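Local atomic coordinates of lysozyme C (Equus asinus, PDB entry 5XUW), a protein that hydrolyses the beta-1,4 linkages between N-acetylmuramic acid and N-acetylglucosamine in bacterial peptidoglycan and binds one calcium ion. Residues K1-L12 against V29-T40. Residues are numbered along the deposited sequence; the frame is centred on the assembly and turned at random.
Sequences KVFSKCELAHKL and VCMAEYESNFNT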
ATOM      1  N   LYS A   1       1.709   6.363 -12.676  1.00 19.97           N
ATOM      2  CA  LYS A   1       3.185   6.432 -12.427  1.00 20.22           C
ATOM      3  C   LYS A   1       3.647   5.062 -11.956  1.00 18.95           C
ATOM      4  O   LYS A   1       2.949   4.421 -11.168  1.00 18.12           O
ATOM      5  CB  LYS A   1       3.493   7.491 -11.359  1.00 22.10           C
ATOM      6  CG  LYS A   1       4.926   7.587 -10.861  1.00 24.31           C
ATOM      7  CD  LYS A   1       5.018   8.521  -9.666  1.00 25.12           C
ATOM      8  CE  LYS A   1       6.411   8.535  -9.058  1.00 25.61           C
ATOM      9  NZ  LYS A   1       7.436   9.186  -9.901  1.00 26.49           N
ATOM     10  N   VAL A   2       4.808   4.620 -12.442  1.00 18.29           N
ATOM     11  CA  VAL A   2       5.464   3.421 -11.922  1.00 17.51           C
ATOM     12  C   VAL A   2       6.750   3.862 -11.222  1.00 16.73           C
ATOM     13  O   VAL A   2       7.665   4.399 -11.860  1.00 16.39           O
ATOM     14  CB  VAL A   2       5.744   2.383 -13.018  1.00 18.06           C
ATOM     15  CG1 VAL A   2       6.440   1.159 -12.439  1.00 18.72           C
ATOM     16  CG2 VAL A   2       4.446   1.985 -13.706  1.00 18.96           C
ATOM     17  N   PHE A   3       6.795   3.666  -9.904  1.00 15.21           N
ATOM     18  CA  PHE A   3       7.992   3.939  -9.107  1.00 14.79           C
ATOM     19  C   PHE A   3       9.087   2.921  -9.393  1.00 14.50           C
ATOM     20  O   PHE A   3       8.791   1.778  -9.682  1.00 14.52           O
ATOM     21  CB  PHE A   3       7.688   3.845  -7.607  1.00 14.21           C
ATOM     22  CG  PHE A   3       6.941   5.007  -7.049  1.00 14.23           C
ATOM     23  CD1 PHE A   3       5.556   5.065  -7.122  1.00 14.25           C
ATOM     24  CD2 PHE A   3       7.622   6.037  -6.401  1.00 14.24           C
ATOM     25  CE1 PHE A   3       4.867   6.146  -6.582  1.00 14.68           C
ATOM     26  CE2 PHE A   3       6.940   7.110  -5.853  1.00 14.38           C
ATOM     27  CZ  PHE A   3       5.561   7.170  -5.945  1.00 14.61           C
ATOM     28  N   SER A   4      10.346   3.335  -9.295  1.00 14.17           N
ATOM     29  CA  SER A   4      11.431   2.378  -9.098  1.00 14.61           C
ATOM     30  C   SER A   4      11.399   2.019  -7.622  1.00 14.42           C
ATOM     31  O   SER A   4      10.928   2.805  -6.799  1.00 14.17           O
ATOM     32  CB  SER A   4      12.803   2.953  -9.453  1.00 15.03           C
ATOM     33  OG  SER A   4      13.261   3.882  -8.485  1.00 15.49           O
ATOM     34  N   LYS A   5      11.922   0.848  -7.288  1.00 14.86           N
ATOM     35  CA  LYS A   5      11.990   0.441  -5.888  1.00 15.40           C
ATOM     36  C   LYS A   5      12.631   1.514  -5.011  1.00 15.49           C
ATOM     37  O   LYS A   5      12.089   1.874  -3.975  1.00 14.80           O
ATOM     38  CB  LYS A   5      12.760  -0.872  -5.758  1.00 16.23           C
ATOM     39  CG  LYS A   5      12.993  -1.302  -4.320  1.00 16.83           C
ATOM     40  CD  LYS A   5      13.319  -2.781  -4.214  1.00 18.05           C
ATOM     41  CE  LYS A   5      14.664  -3.121  -4.807  1.00 18.76           C
ATOM     42  NZ  LYS A   5      14.935  -4.582  -4.666  1.00 18.70           N
ATOM     43  N   CYS A   6      13.784   2.033  -5.427  1.00 16.36           N
ATOM     44  CA  CYS A   6      14.496   3.021  -4.606  1.00 17.43           C
ATOM     45  C   CYS A   6      13.820   4.390  -4.541  1.00 16.18           C
ATOM     46  O   CYS A   6      13.864   5.061  -3.502  1.00 15.20           O
ATOM     47  CB  CYS A   6      15.947   3.154  -5.059  1.00 18.96           C
ATOM     48  SG  CYS A   6      16.896   1.664  -4.685  1.00 21.00           S
ATOM     49  N   GLU A   7      13.197   4.804  -5.643  1.00 15.35           N
ATOM     50  CA  GLU A   7      12.373   6.001  -5.639  1.00 15.66           C
ATOM     51  C   GLU A   7      11.279   5.900  -4.577  1.00 14.85           C
ATOM     52  O   GLU A   7      11.067   6.841  -3.799  1.00 14.84           O
ATOM     53  CB  GLU A   7      11.723   6.203  -6.999  1.00 16.80           C
ATOM     54  CG  GLU A   7      10.957   7.505  -7.132  1.00 18.32           C
ATOM     55  CD  GLU A   7      10.241   7.612  -8.460  1.00 19.89           C
ATOM     56  OE1 GLU A   7      10.240   6.626  -9.233  1.00 21.58           O
ATOM     57  OE2 GLU A   7       9.675   8.692  -8.707  1.00 21.90           O
ATOM     58  N   LEU A   8      10.582   4.766  -4.557  1.00 14.64           N
ATOM     59  CA  LEU A   8       9.512   4.571  -3.579  1.00 14.03           C
ATOM     60  C   LEU A   8      10.063   4.565  -2.159  1.00 13.72           C
ATOM     61  O   LEU A   8       9.505   5.210  -1.279  1.00 13.83           O
ATOM     62  CB  LEU A   8       8.708   3.299  -3.862  1.00 14.04           C
ATOM     63  CG  LEU A   8       7.508   3.078  -2.929  1.00 14.12           C
ATOM     64  CD1 LEU A   8       6.530   4.250  -2.982  1.00 14.34           C
ATOM     65  CD2 LEU A   8       6.793   1.770  -3.250  1.00 14.33           C
ATOM     66  N   ALA A   9      11.178   3.868  -1.950  1.00 13.87           N
ATOM     67  CA  ALA A   9      11.809   3.804  -0.620  1.00 13.90           C
ATOM     68  C   ALA A   9      12.096   5.202  -0.053  1.00 14.24           C
ATOM     69  O   ALA A   9      11.769   5.514   1.092  1.00 14.00           O
ATOM     70  CB  ALA A   9      13.085   2.992  -0.692  1.00 13.80           C
ATOM     71  N   HIS A  10      12.657   6.068  -0.886  1.00 15.26           N
ATOM     72  CA  HIS A  10      12.973   7.430  -0.451  1.00 16.33           C
ATOM     73  C   HIS A  10      11.744   8.312  -0.211  1.00 16.18           C
ATOM     74  O   HIS A  10      11.721   9.085   0.746  1.00 15.74           O
ATOM     75  CB  HIS A  10      13.982   8.063  -1.404  1.00 17.67           C
ATOM     76  CG  HIS A  10      15.366   7.577  -1.147  1.00 19.92           C
ATOM     77  ND1 HIS A  10      16.167   8.133  -0.176  1.00 21.30           N
ATOM     78  CD2 HIS A  10      16.048   6.519  -1.639  1.00 20.45           C
ATOM     79  CE1 HIS A  10      17.308   7.475  -0.124  1.00 22.03           C
ATOM     80  NE2 HIS A  10      17.264   6.491  -1.005  1.00 21.58           N
ATOM     81  N   LYS A  11      10.730   8.172  -1.057  1.00 16.06           N
ATOM     82  CA  LYS A  11       9.443   8.840  -0.849  1.00 16.42           C
ATOM     83  C   LYS A  11       8.815   8.417   0.487  1.00 16.17           C
ATOM     84  O   LYS A  11       8.450   9.257   1.309  1.00 15.99           O
ATOM     85  CB  LYS A  11       8.509   8.516  -2.014  1.00 17.41           C
ATOM     86  CG  LYS A  11       7.096   9.071  -1.914  1.00 18.02           C
ATOM     87  CD  LYS A  11       7.053  10.573  -1.703  1.00 18.83           C
ATOM     88  CE  LYS A  11       5.615  11.076  -1.729  1.00 19.87           C
ATOM     89  NZ  LYS A  11       5.512  12.537  -1.458  1.00 20.38           N
ATOM     90  N   LEU A  12       8.698   7.110   0.696  1.00 16.04           N
ATOM     91  CA  LEU A  12       8.130   6.584   1.937  1.00 16.54           C
ATOM     92  C   LEU A  12       8.953   6.999   3.155  1.00 16.87           C
ATOM     93  O   LEU A  12       8.386   7.344   4.196  1.00 16.97           O
ATOM     94  CB  LEU A  12       7.974   5.064   1.864  1.00 16.34           C
ATOM     95  CG  LEU A  12       7.030   4.508   0.789  1.00 16.52           C
ATOM     96  CD1 LEU A  12       6.816   3.021   1.011  1.00 16.60           C
ATOM     97  CD2 LEU A  12       5.685   5.222   0.717  1.00 17.22           C
ATOM     98  N   VAL A  29       7.923  -1.070   1.251  1.00 12.49           N
ATOM     99  CA  VAL A  29       8.247  -1.088  -0.176  1.00 12.62           C
ATOM    100  C   VAL A  29       7.908  -2.457  -0.774  1.00 12.80           C
ATOM    101  O   VAL A  29       7.351  -2.544  -1.874  1.00 12.50           O
ATOM    102  CB  VAL A  29       9.719  -0.693  -0.440  1.00 13.13           C
ATOM    103  CG1 VAL A  29      10.060  -0.793  -1.917  1.00 13.10           C
ATOM    104  CG2 VAL A  29       9.977   0.731   0.032  1.00 13.07           C
ATOM    105  N   CYS A  30       8.219  -3.517  -0.035  1.00 12.89           N
ATOM    106  CA  CYS A  30       7.896  -4.879  -0.469  1.00 13.79           C
ATOM    107  C   CYS A  30       6.395  -5.063  -0.688  1.00 13.31           C
ATOM    108  O   CYS A  30       5.965  -5.612  -1.710  1.00 12.78           O
ATOM    109  CB  CYS A  30       8.444  -5.913   0.521  1.00 14.88           C
ATOM    110  SG  CYS A  30       8.467  -7.603  -0.107  1.00 16.54           S
ATOM    111  N   MET A  31       5.585  -4.572   0.247  1.00 13.11           N
ATOM    112  CA  MET A  31       4.132  -4.676   0.091  1.00 13.39           C
ATOM    113  C   MET A  31       3.718  -4.000  -1.216  1.00 12.83           C
ATOM    114  O   MET A  31       2.948  -4.569  -1.986  1.00 13.05           O
ATOM    115  CB  MET A  31       3.411  -4.080   1.306  1.00 13.92           C
ATOM    116  CG  MET A  31       1.890  -4.016   1.209  1.00 13.96           C
ATOM    117  SD  MET A  31       1.250  -2.494   0.487  1.00 15.15           S
ATOM    118  CE  MET A  31       1.577  -1.340   1.820  1.00 14.93           C
ATOM    119  N   ALA A  32       4.266  -2.824  -1.505  1.00 12.95           N
ATOM    120  CA  ALA A  32       3.910  -2.136  -2.744  1.00 13.17           C
ATOM    121  C   ALA A  32       4.332  -2.926  -3.990  1.00 13.31           C
ATOM    122  O   ALA A  32       3.572  -2.997  -4.959  1.00 13.45           O
ATOM    123  CB  ALA A  32       4.494  -0.738  -2.771  1.00 13.83           C
ATOM    124  N   GLU A  33       5.523  -3.531  -3.966  1.00 13.61           N
ATOM    125  CA  GLU A  33       5.995  -4.287  -5.127  1.00 13.68           C
ATOM    126  C   GLU A  33       5.035  -5.421  -5.452  1.00 13.70           C
ATOM    127  O   GLU A  33       4.664  -5.615  -6.607  1.00 13.51           O
ATOM    128  CB  GLU A  33       7.403  -4.871  -4.936  1.00 14.80           C
ATOM    129  CG  GLU A  33       7.938  -5.461  -6.238  1.00 15.70           C
ATOM    130  CD  GLU A  33       9.385  -5.917  -6.210  1.00 17.26           C
ATOM    131  OE1 GLU A  33      10.105  -5.714  -5.216  1.00 16.59           O
ATOM    132  OE2 GLU A  33       9.802  -6.508  -7.230  1.00 19.13           O
ATOM    133  N   TYR A  34       4.643  -6.180  -4.439  1.00 13.17           N
ATOM    134  CA  TYR A  34       3.832  -7.367  -4.690  1.00 13.70           C
ATOM    135  C   TYR A  34       2.331  -7.085  -4.809  1.00 13.99           C
ATOM    136  O   TYR A  34       1.626  -7.853  -5.451  1.00 13.45           O
ATOM    137  CB  TYR A  34       4.196  -8.471  -3.687  1.00 13.82           C
ATOM    138  CG  TYR A  34       5.610  -8.946  -3.957  1.00 13.89           C
ATOM    139  CD1 TYR A  34       5.867  -9.891  -4.960  1.00 14.48           C
ATOM    140  CD2 TYR A  34       6.699  -8.398  -3.289  1.00 14.05           C
ATOM    141  CE1 TYR A  34       7.156 -10.297  -5.255  1.00 14.81           C
ATOM    142  CE2 TYR A  34       7.991  -8.786  -3.592  1.00 14.49           C
ATOM    143  CZ  TYR A  34       8.211  -9.752  -4.571  1.00 14.76           C
ATOM    144  OH  TYR A  34       9.493 -10.134  -4.881  1.00 15.34           O
ATOM    145  N   GLU A  35       1.852  -5.972  -4.245  1.00 14.27           N
ATOM    146  CA  GLU A  35       0.448  -5.582  -4.399  1.00 14.41           C
ATOM    147  C   GLU A  35       0.161  -4.972  -5.771  1.00 14.42           C
ATOM    148  O   GLU A  35      -0.840  -5.316  -6.393  1.00 14.47           O
ATOM    149  CB  GLU A  35       0.024  -4.610  -3.292  1.00 15.13           C
ATOM    150  CG  GLU A  35      -0.161  -5.268  -1.922  1.00 15.59           C
ATOM    151  CD  GLU A  35      -1.338  -6.226  -1.846  1.00 16.70           C
ATOM    152  OE1 GLU A  35      -2.233  -6.164  -2.715  1.00 17.94           O
ATOM    153  OE2 GLU A  35      -1.364  -7.050  -0.911  1.00 17.42           O
ATOM    154  N   SER A  36       1.037  -4.085  -6.234  1.00 14.41           N
ATOM    155  CA  SER A  36       0.777  -3.276  -7.427  1.00 14.74           C
ATOM    156  C   SER A  36       1.891  -3.244  -8.488  1.00 15.31           C
ATOM    157  O   SER A  36       1.744  -2.533  -9.489  1.00 15.15           O
ATOM    158  CB  SER A  36       0.525  -1.839  -6.972  1.00 14.64           C
ATOM    159  OG  SER A  36       1.717  -1.264  -6.446  1.00 13.91           O
ATOM    160  N   ASN A  37       3.007  -3.950  -8.261  1.00 15.39           N
ATOM    161  CA  ASN A  37       4.217  -3.810  -9.085  1.00 16.93           C
ATOM    162  C   ASN A  37       4.676  -2.345  -9.216  1.00 15.47           C
ATOM    163  O   ASN A  37       5.131  -1.917 -10.280  1.00 14.80           O
ATOM    164  CB  ASN A  37       4.010  -4.474 -10.468  1.00 19.18           C
ATOM    165  CG  ASN A  37       5.329  -4.782 -11.195  1.00 21.80           C
ATOM    166  OD1 ASN A  37       5.362  -4.885 -12.428  1.00 25.30           O
ATOM    167  ND2 ASN A  37       6.413  -4.898 -10.447  1.00 22.57           N
ATOM    168  N   PHE A  38       4.539  -1.590  -8.117  1.00 14.76           N
ATOM    169  CA  PHE A  38       4.931  -0.170  -8.025  1.00 14.58           C
ATOM    170  C   PHE A  38       4.111   0.810  -8.881  1.00 14.26           C
ATOM    171  O   PHE A  38       4.533   1.951  -9.054  1.00 13.48           O
ATOM    172  CB  PHE A  38       6.421   0.029  -8.341  1.00 14.70           C
ATOM    173  CG  PHE A  38       7.359  -0.701  -7.413  1.00 15.01           C
ATOM    174  CD1 PHE A  38       7.202  -0.623  -6.030  1.00 14.94           C
ATOM    175  CD2 PHE A  38       8.409  -1.448  -7.924  1.00 15.20           C
ATOM    176  CE1 PHE A  38       8.069  -1.286  -5.179  1.00 14.92           C
ATOM    177  CE2 PHE A  38       9.288  -2.112  -7.070  1.00 15.48           C
ATOM    178  CZ  PHE A  38       9.123  -2.015  -5.699  1.00 14.69           C
ATOM    179  N   ASN A  39       2.944   0.377  -9.351  1.00 14.48           N
ATOM    180  CA  ASN A  39       2.117   1.143 -10.279  1.00 15.34           C
ATOM    181  C   ASN A  39       0.957   1.807  -9.538  1.00 15.09           C
ATOM    182  O   ASN A  39       0.080   1.127  -9.001  1.00 14.34           O
ATOM    183  CB  ASN A  39       1.583   0.218 -11.367  1.00 16.07           C
ATOM    184  CG  ASN A  39       0.935   0.969 -12.526  1.00 17.55           C
ATOM    185  OD1 ASN A  39       0.627   2.154 -12.436  1.00 17.23           O
ATOM    186  ND2 ASN A  39       0.743   0.270 -13.635  1.00 19.63           N
ATOM    187  N   THR A  40       0.952   3.140  -9.534  1.00 15.27           N
ATOM    188  CA  THR A  40      -0.099   3.907  -8.860  1.00 15.17           C
ATOM    189  C   THR A  40      -1.467   3.714  -9.496  1.00 15.76           C
ATOM    190  O   THR A  40      -2.467   3.993  -8.866  1.00 15.91           O
ATOM    191  CB  THR A  40       0.190   5.424  -8.842  1.00 15.17           C
ATOM    192  OG1 THR A  40       0.301   5.903 -10.187  1.00 14.51           O
ATOM    193  CG2 THR A  40       1.460   5.729  -8.086  1.00 15.01           C
TER
HETATM  194  O   HOH W   1       0.878   4.142 -14.251  1.00 24.10           O
HETATM  195  O   HOH W   2      12.845  -5.609  -6.117  1.00 29.53           O
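The Phe38 ring is sandwiched between the start of helix 5-12, with Lys5 over one face, and the preceding helix 29-36, with Glu33 CA over the opposite face. Its CZ lies 3.8 Å from Lys5 CA, which makes an off-centre CH-pi contact, while CD1 meets Leu8 CD2 at 3.7 Å. That same leucine methyl presses on Ala32 CB at 3.4 Å, tighter than ordinary van der Waals contact. Leu8 can wedge between helix 29-36 and the Phe38 ring because its CG stands anti to the backbone N (chi1 -176°), with CD2 as the branch that reaches across. Farther along, Val29 enters as a knob among Lys5, Leu8, Ala9 and Leu12: CG1 faces the Lys5 chain, whereas CG2 touches Ala9 CA at 3.6 Å. These residues join the first two helices of the alpha domain of the C-type lysozyme fold. Segments 5-12 and 29-36 cross at 131°. Ahead of helix 5-12 and after helix 29-36, a single beta bridge pairs Val2 with Asn39. Flanking it, Thr40 N donates to Lys1 O in a nearly straight bond, and Phe3 N donates to Phe38 O, tilted 26° from the carbonyl plane. Thr40 OG1 also accepts from the terminal Lys1 N at 2.9 Å, and a water links that nitrogen to Asn39 OD1, which in addition accepts from Arg41 N. The Phe3 ring is clasped by Lys1 CE over one face and Leu8 CD1 over the other, with Thr40 CG2 at its edge. Lys1 NZ forms a salt bridge with Glu7 OE2, 2.6 Å away; Glu7 is itself part of a capping box with Ser4 that starts the helix. At the outer side, a water joins Lys5 NZ to Glu33 OE1, and Tyr123 binds both groups, through its carbonyl and hydroxyl respectively.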